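Local coordinates for glyoxylate-induced Protein (PDB 1SQ4) that is of unproven function but may be a ureidoglycine aminohydrolase, built as a double beta-barrel of the cupin type, at residues Glu28-Val32 and Leu227-Val232; Val211-Tyr217 and Phe239-Phe245; Ala223-Asn228 and Cys246-Ser252. All coordinates share one frame; numbering follows the deposited sequence.

Contact 1 of 3, residues Glu28-Val32 and Leu227-Val232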
# COMPACT_ATOMS: atom_id res chain seq x y z
N GLU A 28 7.94 -9.97 0.77
CA GLU A 28 9.07 -9.97 1.67
C GLU A 28 9.15 -11.26 2.46
O GLU A 28 10.08 -11.46 3.24
CB GLU A 28 8.99 -8.76 2.60
CG GLU A 28 7.73 -8.68 3.46
CD GLU A 28 6.42 -8.63 2.65
OE1 GLU A 28 6.35 -7.90 1.62
OE2 GLU A 28 5.44 -9.29 3.07
N ALA A 29 8.20 -12.15 2.21
CA ALA A 29 8.14 -13.42 2.92
C ALA A 29 8.10 -14.61 1.97
O ALA A 29 8.41 -15.74 2.35
CB ALA A 29 6.91 -13.44 3.80
N TYR A 30 7.70 -14.36 0.74
CA TYR A 30 7.62 -15.46 -0.19
C TYR A 30 7.64 -15.01 -1.65
O TYR A 30 7.62 -13.81 -1.96
CB TYR A 30 6.35 -16.26 0.09
CG TYR A 30 5.09 -15.49 -0.14
CD1 TYR A 30 4.59 -14.61 0.82
CD2 TYR A 30 4.41 -15.59 -1.35
CE1 TYR A 30 3.45 -13.86 0.58
CE2 TYR A 30 3.27 -14.86 -1.61
CZ TYR A 30 2.79 -13.99 -0.64
OH TYR A 30 1.66 -13.25 -0.89
N ALA A 31 7.71 -16.01 -2.52
CA ALA A 31 7.73 -15.81 -3.97
C ALA A 31 7.03 -16.99 -4.63
O ALA A 31 7.33 -18.14 -4.33
CB ALA A 31 9.17 -15.74 -4.45
N VAL A 32 6.08 -16.70 -5.51
CA VAL A 32 5.37 -17.74 -6.24
C VAL A 32 5.76 -17.63 -7.69
O VAL A 32 5.68 -16.56 -8.28
CB VAL A 32 3.84 -17.58 -6.22
CG1 VAL A 32 3.22 -18.77 -6.90
CG2 VAL A 32 3.33 -17.44 -4.80
N LEU A 227 0.18 -18.38 1.95
CA LEU A 227 1.57 -18.01 2.24
C LEU A 227 1.52 -16.67 2.96
O LEU A 227 1.23 -15.64 2.37
CB LEU A 227 2.37 -17.86 0.94
CG LEU A 227 2.46 -19.13 0.07
CD1 LEU A 227 2.77 -18.76 -1.37
CD2 LEU A 227 3.52 -20.07 0.64
N ASN A 228 1.77 -16.70 4.26
CA ASN A 228 1.76 -15.49 5.07
C ASN A 228 0.59 -14.54 4.81
O ASN A 228 0.74 -13.55 4.10
CB ASN A 228 3.08 -14.73 4.84
CG ASN A 228 3.13 -13.41 5.60
OD1 ASN A 228 2.83 -13.36 6.79
ND2 ASN A 228 3.51 -12.35 4.91
N GLN A 229 -0.58 -14.81 5.38
CA GLN A 229 -1.71 -13.90 5.20
C GLN A 229 -2.23 -13.77 3.76
O GLN A 229 -3.16 -13.00 3.51
CB GLN A 229 -1.32 -12.50 5.71
CG GLN A 229 -1.08 -12.44 7.19
CD GLN A 229 -2.36 -12.68 7.97
OE1 GLN A 229 -3.18 -11.76 8.14
NE2 GLN A 229 -2.55 -13.91 8.43
N ASP A 230 -1.65 -14.51 2.83
CA ASP A 230 -2.08 -14.44 1.43
C ASP A 230 -2.44 -15.79 0.83
O ASP A 230 -1.60 -16.67 0.72
CB ASP A 230 -0.99 -13.79 0.58
CG ASP A 230 -0.85 -12.31 0.83
OD1 ASP A 230 0.22 -11.75 0.51
OD2 ASP A 230 -1.80 -11.69 1.33
N TRP A 231 -3.70 -15.95 0.43
CA TRP A 231 -4.11 -17.20 -0.20
C TRP A 231 -3.83 -17.12 -1.70
O TRP A 231 -4.17 -16.14 -2.36
CB TRP A 231 -5.59 -17.46 0.03
CG TRP A 231 -5.98 -17.77 1.45
CD1 TRP A 231 -6.46 -16.89 2.38
CD2 TRP A 231 -5.99 -19.06 2.08
NE1 TRP A 231 -6.77 -17.55 3.54
CE2 TRP A 231 -6.49 -18.88 3.39
CE3 TRP A 231 -5.62 -20.34 1.67
CZ2 TRP A 231 -6.63 -19.94 4.29
CZ3 TRP A 231 -5.77 -21.40 2.56
CH2 TRP A 231 -6.27 -21.19 3.85
N VAL A 232 -3.20 -18.16 -2.23
CA VAL A 232 -2.90 -18.21 -3.66
C VAL A 232 -3.17 -19.59 -4.24
O VAL A 232 -2.84 -20.61 -3.64
CB VAL A 232 -1.43 -17.76 -3.96
CG1 VAL A 232 -1.23 -16.31 -3.52
CG2 VAL A 232 -0.43 -18.64 -3.24

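Contact 2 of 3, residues Val211-Tyr217 and Phe239-Phe245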
# COMPACT_ATOMS: atom_id res chain seq x y z
N VAL A 211 11.22 -24.40 9.47
CA VAL A 211 11.14 -23.05 10.00
C VAL A 211 11.97 -22.07 9.17
O VAL A 211 11.62 -20.90 9.04
CB VAL A 211 11.58 -23.03 11.49
CG1 VAL A 211 13.09 -23.22 11.58
CG2 VAL A 211 11.17 -21.75 12.14
N MSE A 212 13.06 -22.56 8.60
CA MSE A 212 13.92 -21.71 7.78
C MSE A 212 13.46 -21.76 6.33
O MSE A 212 12.47 -22.41 6.01
CB MSE A 212 15.37 -22.17 7.93
CG MSE A 212 15.87 -22.09 9.37
SE MSE A 212 15.99 -20.27 10.05
CE MSE A 212 14.37 -20.20 11.09
N GLU A 213 14.17 -21.07 5.46
CA GLU A 213 13.81 -21.02 4.05
C GLU A 213 13.90 -22.37 3.36
O GLU A 213 14.76 -23.20 3.67
CB GLU A 213 14.67 -20.00 3.32
CG GLU A 213 16.18 -20.16 3.55
CD GLU A 213 16.66 -19.46 4.82
OE1 GLU A 213 16.46 -18.23 4.94
OE2 GLU A 213 17.24 -20.14 5.69
N HIS A 214 13.00 -22.60 2.41
CA HIS A 214 13.00 -23.83 1.65
C HIS A 214 12.08 -23.70 0.46
O HIS A 214 11.20 -22.83 0.43
CB HIS A 214 12.59 -25.03 2.51
CG HIS A 214 11.26 -24.89 3.16
ND1 HIS A 214 11.03 -24.02 4.20
CD2 HIS A 214 10.09 -25.53 2.94
CE1 HIS A 214 9.77 -24.13 4.60
NE2 HIS A 214 9.18 -25.04 3.84
N GLY A 215 12.30 -24.55 -0.54
CA GLY A 215 11.49 -24.48 -1.74
C GLY A 215 10.44 -25.55 -1.81
O GLY A 215 10.56 -26.60 -1.18
N LEU A 216 9.39 -25.26 -2.57
CA LEU A 216 8.27 -26.17 -2.78
C LEU A 216 7.98 -26.21 -4.26
O LEU A 216 7.85 -25.17 -4.89
CB LEU A 216 7.03 -25.64 -2.06
CG LEU A 216 6.85 -26.00 -0.60
CD1 LEU A 216 8.17 -25.99 0.14
CD2 LEU A 216 5.88 -25.00 0.02
N TYR A 217 7.88 -27.41 -4.83
CA TYR A 217 7.58 -27.54 -6.25
C TYR A 217 6.38 -28.47 -6.39
O TYR A 217 6.49 -29.67 -6.13
CB TYR A 217 8.77 -28.10 -7.03
CG TYR A 217 8.52 -28.21 -8.52
CD1 TYR A 217 7.73 -29.22 -9.04
CD2 TYR A 217 9.04 -27.26 -9.41
CE1 TYR A 217 7.44 -29.29 -10.39
CE2 TYR A 217 8.76 -27.33 -10.77
CZ TYR A 217 7.96 -28.35 -11.25
OH TYR A 217 7.68 -28.44 -12.60
N PHE A 239 6.04 -23.20 -8.46
CA PHE A 239 7.09 -23.24 -7.45
C PHE A 239 6.86 -22.12 -6.43
O PHE A 239 6.57 -20.98 -6.81
CB PHE A 239 8.45 -23.06 -8.12
CG PHE A 239 9.60 -23.10 -7.16
CD1 PHE A 239 9.95 -24.30 -6.54
CD2 PHE A 239 10.28 -21.95 -6.81
CE1 PHE A 239 10.95 -24.34 -5.59
CE2 PHE A 239 11.29 -21.98 -5.86
CZ PHE A 239 11.62 -23.18 -5.25
N MSE A 240 6.98 -22.46 -5.15
CA MSE A 240 6.82 -21.48 -4.08
C MSE A 240 8.09 -21.44 -3.26
O MSE A 240 8.62 -22.49 -2.90
CB MSE A 240 5.66 -21.85 -3.15
CG MSE A 240 4.30 -21.98 -3.82
SE MSE A 240 2.95 -22.70 -2.61
CE MSE A 240 3.63 -24.48 -2.35
N TRP A 241 8.58 -20.25 -2.97
CA TRP A 241 9.78 -20.10 -2.17
C TRP A 241 9.45 -19.38 -0.88
O TRP A 241 8.88 -18.29 -0.90
CB TRP A 241 10.85 -19.30 -2.91
CG TRP A 241 12.03 -19.01 -2.05
CD1 TRP A 241 12.31 -17.85 -1.41
CD2 TRP A 241 13.04 -19.94 -1.66
NE1 TRP A 241 13.44 -17.99 -0.64
CE2 TRP A 241 13.91 -19.26 -0.78
CE3 TRP A 241 13.30 -21.28 -1.97
CZ2 TRP A 241 15.01 -19.88 -0.20
CZ3 TRP A 241 14.40 -21.89 -1.39
CH2 TRP A 241 15.24 -21.19 -0.52
N LEU A 242 9.82 -19.99 0.25
CA LEU A 242 9.56 -19.42 1.57
C LEU A 242 10.83 -18.89 2.24
O LEU A 242 11.85 -19.56 2.26
CB LEU A 242 8.90 -20.45 2.46
CG LEU A 242 7.42 -20.66 2.15
CD1 LEU A 242 7.17 -21.99 1.47
CD2 LEU A 242 6.64 -20.58 3.46
N ARG A 243 10.73 -17.68 2.81
CA ARG A 243 11.84 -16.98 3.47
C ARG A 243 12.27 -17.47 4.84
O ARG A 243 13.47 -17.59 5.11
CB ARG A 243 11.55 -15.48 3.57
CG ARG A 243 12.20 -14.61 2.49
CD ARG A 243 13.38 -13.78 3.01
NE ARG A 243 14.07 -13.09 1.93
CZ ARG A 243 13.52 -12.12 1.20
NH1 ARG A 243 14.21 -11.54 0.22
NH2 ARG A 243 12.29 -11.72 1.47
N ALA A 244 11.30 -17.71 5.72
CA ALA A 244 11.59 -18.16 7.08
C ALA A 244 10.46 -17.69 7.97
O ALA A 244 10.04 -16.53 7.90
CB ALA A 244 12.91 -17.60 7.60
N PHE A 245 9.98 -18.61 8.79
CA PHE A 245 8.88 -18.35 9.69
C PHE A 245 7.64 -17.96 8.91
O PHE A 245 6.61 -17.68 9.50
CB PHE A 245 9.26 -17.25 10.66
CG PHE A 245 10.40 -17.60 11.55
CD1 PHE A 245 10.23 -18.53 12.58
CD2 PHE A 245 11.65 -17.03 11.35
CE1 PHE A 245 11.29 -18.87 13.41
CE2 PHE A 245 12.72 -17.36 12.18
CZ PHE A 245 12.54 -18.29 13.21

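Contact 3 of 3, residues Ala223-Asn228 and Cys246-Ser252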
# COMPACT_ATOMS: atom_id res chain seq x y z
N ALA A 223 -4.46 -26.52 -5.43
CA ALA A 223 -4.93 -26.20 -4.09
C ALA A 223 -4.84 -24.71 -3.84
O ALA A 223 -4.25 -23.97 -4.61
CB ALA A 223 -4.11 -26.97 -3.06
N VAL A 224 -5.47 -24.28 -2.75
CA VAL A 224 -5.42 -22.89 -2.37
C VAL A 224 -4.48 -22.90 -1.18
O VAL A 224 -4.82 -23.40 -0.11
CB VAL A 224 -6.80 -22.36 -1.93
CG1 VAL A 224 -6.71 -20.88 -1.55
CG2 VAL A 224 -7.80 -22.54 -3.06
N TYR A 225 -3.27 -22.39 -1.40
CA TYR A 225 -2.25 -22.38 -0.36
C TYR A 225 -2.20 -21.00 0.24
O TYR A 225 -2.37 -19.99 -0.45
CB TYR A 225 -0.89 -22.71 -0.97
CG TYR A 225 0.08 -23.41 -0.04
CD1 TYR A 225 -0.02 -24.78 0.17
CD2 TYR A 225 1.14 -22.72 0.55
CE1 TYR A 225 0.91 -25.45 0.96
CE2 TYR A 225 2.07 -23.38 1.34
CZ TYR A 225 1.95 -24.75 1.53
OH TYR A 225 2.88 -25.42 2.29
N ARG A 226 -1.94 -20.95 1.53
CA ARG A 226 -1.86 -19.69 2.24
C ARG A 226 -0.39 -19.41 2.58
O ARG A 226 0.21 -20.11 3.37
CB ARG A 226 -2.69 -19.80 3.51
CG ARG A 226 -2.60 -18.64 4.46
CD ARG A 226 -3.32 -17.44 3.90
NE ARG A 226 -3.48 -16.38 4.89
CZ ARG A 226 -4.30 -16.44 5.94
NH1 ARG A 226 -5.03 -17.52 6.15
NH2 ARG A 226 -4.39 -15.40 6.76
N LEU A 227 0.18 -18.38 1.95
CA LEU A 227 1.57 -18.01 2.24
C LEU A 227 1.52 -16.67 2.96
O LEU A 227 1.23 -15.64 2.37
CB LEU A 227 2.37 -17.86 0.94
CG LEU A 227 2.46 -19.13 0.07
CD1 LEU A 227 2.77 -18.76 -1.37
CD2 LEU A 227 3.52 -20.07 0.64
N ASN A 228 1.77 -16.70 4.26
CA ASN A 228 1.76 -15.49 5.07
C ASN A 228 0.59 -14.54 4.81
O ASN A 228 0.74 -13.55 4.10
CB ASN A 228 3.08 -14.73 4.84
CG ASN A 228 3.13 -13.41 5.60
OD1 ASN A 228 2.83 -13.36 6.79
ND2 ASN A 228 3.51 -12.35 4.91
N CYS A 246 7.74 -17.97 7.59
CA CYS A 246 6.60 -17.64 6.75
C CYS A 246 5.46 -18.63 7.03
O CYS A 246 5.61 -19.83 6.82
CB CYS A 246 6.98 -17.71 5.28
SG CYS A 246 5.61 -17.31 4.17
N PRO A 247 4.30 -18.13 7.51
CA PRO A 247 3.19 -19.04 7.79
C PRO A 247 2.74 -19.83 6.55
O PRO A 247 2.77 -19.31 5.43
CB PRO A 247 2.10 -18.10 8.30
CG PRO A 247 2.89 -16.99 8.92
CD PRO A 247 3.97 -16.76 7.91
N GLN A 248 2.34 -21.08 6.76
CA GLN A 248 1.89 -21.93 5.66
C GLN A 248 0.62 -22.69 6.00
O GLN A 248 0.59 -23.50 6.92
CB GLN A 248 2.97 -22.96 5.33
CG GLN A 248 4.36 -22.39 5.15
CD GLN A 248 5.34 -23.46 4.75
OE1 GLN A 248 5.14 -24.12 3.73
NE2 GLN A 248 6.40 -23.64 5.53
N ALA A 249 -0.43 -22.43 5.23
CA ALA A 249 -1.70 -23.10 5.43
C ALA A 249 -2.11 -23.65 4.09
O ALA A 249 -1.86 -23.03 3.05
CB ALA A 249 -2.74 -22.13 5.93
N CYS A 250 -2.75 -24.80 4.10
CA CYS A 250 -3.13 -25.39 2.84
C CYS A 250 -4.61 -25.72 2.77
O CYS A 250 -5.22 -26.08 3.76
CB CYS A 250 -2.30 -26.63 2.58
SG CYS A 250 -2.66 -27.37 0.99
N TYR A 251 -5.17 -25.61 1.57
CA TYR A 251 -6.57 -25.90 1.38
C TYR A 251 -6.68 -26.75 0.12
O TYR A 251 -7.09 -26.27 -0.93
CB TYR A 251 -7.36 -24.60 1.20
CG TYR A 251 -8.77 -24.62 1.75
CD1 TYR A 251 -9.05 -24.12 3.03
CD2 TYR A 251 -9.82 -25.14 1.00
CE1 TYR A 251 -10.36 -24.13 3.54
CE2 TYR A 251 -11.13 -25.16 1.49
CZ TYR A 251 -11.40 -24.66 2.76
OH TYR A 251 -12.70 -24.72 3.25
N SER A 252 -6.29 -28.02 0.22
CA SER A 252 -6.34 -28.90 -0.94
C SER A 252 -7.74 -29.49 -1.08
O SER A 252 -8.12 -30.40 -0.33
CB SER A 252 -5.35 -30.04 -0.78
OG SER A 252 -5.70 -30.84 0.33

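Contact 1 of 3, residues Glu28-Val32 and Leu227-Val232
Y30 reaches from the N-terminal strand 30-33 to the tight hairpin that joins strands 222-227 and 230-235 of the C-terminal cupin barrel. The hairpin turns on N228 and Q229, with backbone bonds in both directions between L227 and D230. Y30 carries most of the contact. Its CG lies between the backbone N and the carbonyl carbon (chi1 64°), and this sends the ring across to the hairpin. L227 covers one face of that ring. Its CB sits 3.7 Å from the Y30 ring centroid, almost on the ring normal, in a CH-pi contact. The L227 branch continues past the ring, and its CD1 touches Y30 CD2 at 3.6 Å. The same methyl also meets V32 CG2, two residues further along the strand, at 3.7 Å. V32 CG2 also meets V232 CG2 at 4.2 Å and ends the apolar patch. N228 ND2 touches A29 CB at 3.7 Å, just before the strand. F26 of a second subunit packs on E28 and A29, so this end of the contact borders a subunit interface. The polar end of Y30 is held at the ring edge. The carboxylate of D230 stands steeply to the ring, 74° between the planes. The Y30 OH donates to D230 OD1 at 2.5 Å, on the anti lone pair, which faces away from OD2.

Contact 2 of 3, residues Val211-Tyr217 and Phe239-Phe245
E213 lies alongside W241, both side chains pointing the same way from neighbouring antiparallel strands. CG of E213 sits between its backbone N and carbonyl carbon (chi1 51°), and this lays the chain beside the indole. E213 CB lies against the partner backbone, near L242 O and R243 O, and meets W241 CZ2 at 3.5 Å. E213 CG stays beside the same ring atom, 3.9 Å from W241 CZ2. E213 CD then passes the backbone of the opposite strand, 3.7 Å from R243 O. OE1 also comes near R243 O, but both are acceptors and form no bond. OE2 ends in a salt bridge with R59 of a second subunit. The carboxylate and indole planes are only 27° apart. The indole itself leans over the partner strand, with H214 O 3.5 Å above one face and offset toward the rim. Its CZ3 lies against the backbone of H214 and G215, where G215 has no side chain.

On the other face of the sheet are H214, L216, M240 and L242. L216 CD2 touches L242 CD1 at 3.6 Å, and the methyl of selenomethionine M240 also packs against L216. The H214 ring is fixed by ND1, which donates to M212 O at 2.8 Å, nearly in the ring plane. Paired backbone bonds join H214 to L242, and L216 N binds M240 O. Beyond them F245 N binds V211 O at 2.8 Å. H210 and Q248 lie close to H214. This cluster is consistent with the metal site of cupins, though no metal is claimed here. The arrangement is typical of two central strands in the larger sheet of a cupin barrel.

Contact 3 of 3, residues Ala223-Asn228 and Cys246-Ser252
Y225 and Q248 approach each other at a slant from adjacent antiparallel strands, ring and amide planes 52° apart. The Y225 ring reaches across to the partner strand, its CG roughly anti to the backbone N (chi1 -150°). Q248 is extended beyond CG and brings its carbonyl oxygen to the ring edge. The Y225 OH donates to Q248 OE1 at 3.0 Å, tilted from the carbonyl plane. The same hydroxyl also bonds Y260 OH, so it is gripped from two residues. NE2 of Q248 has a weak bond to E208. Over one face of the Y225 ring lies the backbone oxygen of A249, 3.7 Å above the plane and toward the rim. C250 comes in obliquely: its SG is 3.8 Å from Y225 CD1, a sulfur-aromatic contact.

The other face of the sheet carries V224, R226, A249 and Y251. V224 and Y251 form one hydrogen-bonded pair, one of its two bonds weak, and V224 CB meets Y251 CB at 3.9 Å. CB of R226 also packs directly on CB of A249. Here V224 and Y251 pack against Y251 and V224 of a third subunit, so this face joins a subunit interface. W231 packs on the same face.

Backbone bonds hold the strands together. R226 and A249 exchange both of theirs, A249 N to R226 O at 3.0 Å. Past the paired strands, N228 N still binds P247 O, while P247 CD lies beside N228 OD1 at 3.8 Å. This antiparallel pair belongs to the smaller four-stranded sheet that closes a cupin barrel, with Q248 and Y225 facing the barrel interior.

How the contacts relate
From the N terminus, the chain first lays down 28-32, and contact 1 closes a long loop of 194 residues when 227-232 returns to it. Segments 211-217 and 239-245 form contact 2 and close a loop of 21 residues. Contact 3 closes a loop of 17 residues and crosses contact 2, as its segments 223-228 and 246-252 alternate with those of contact 2. Contact 1 likewise crosses contact 2, and meets contact 3 at the shared L227 and N228. Contact 2 lies in the larger sheet and contact 3 in the smaller. Contact 1 bridges the two sheets. A31 O probably bonds W241 N, and V232 N probably bonds Y225 O, continuing each sheet into contact 1.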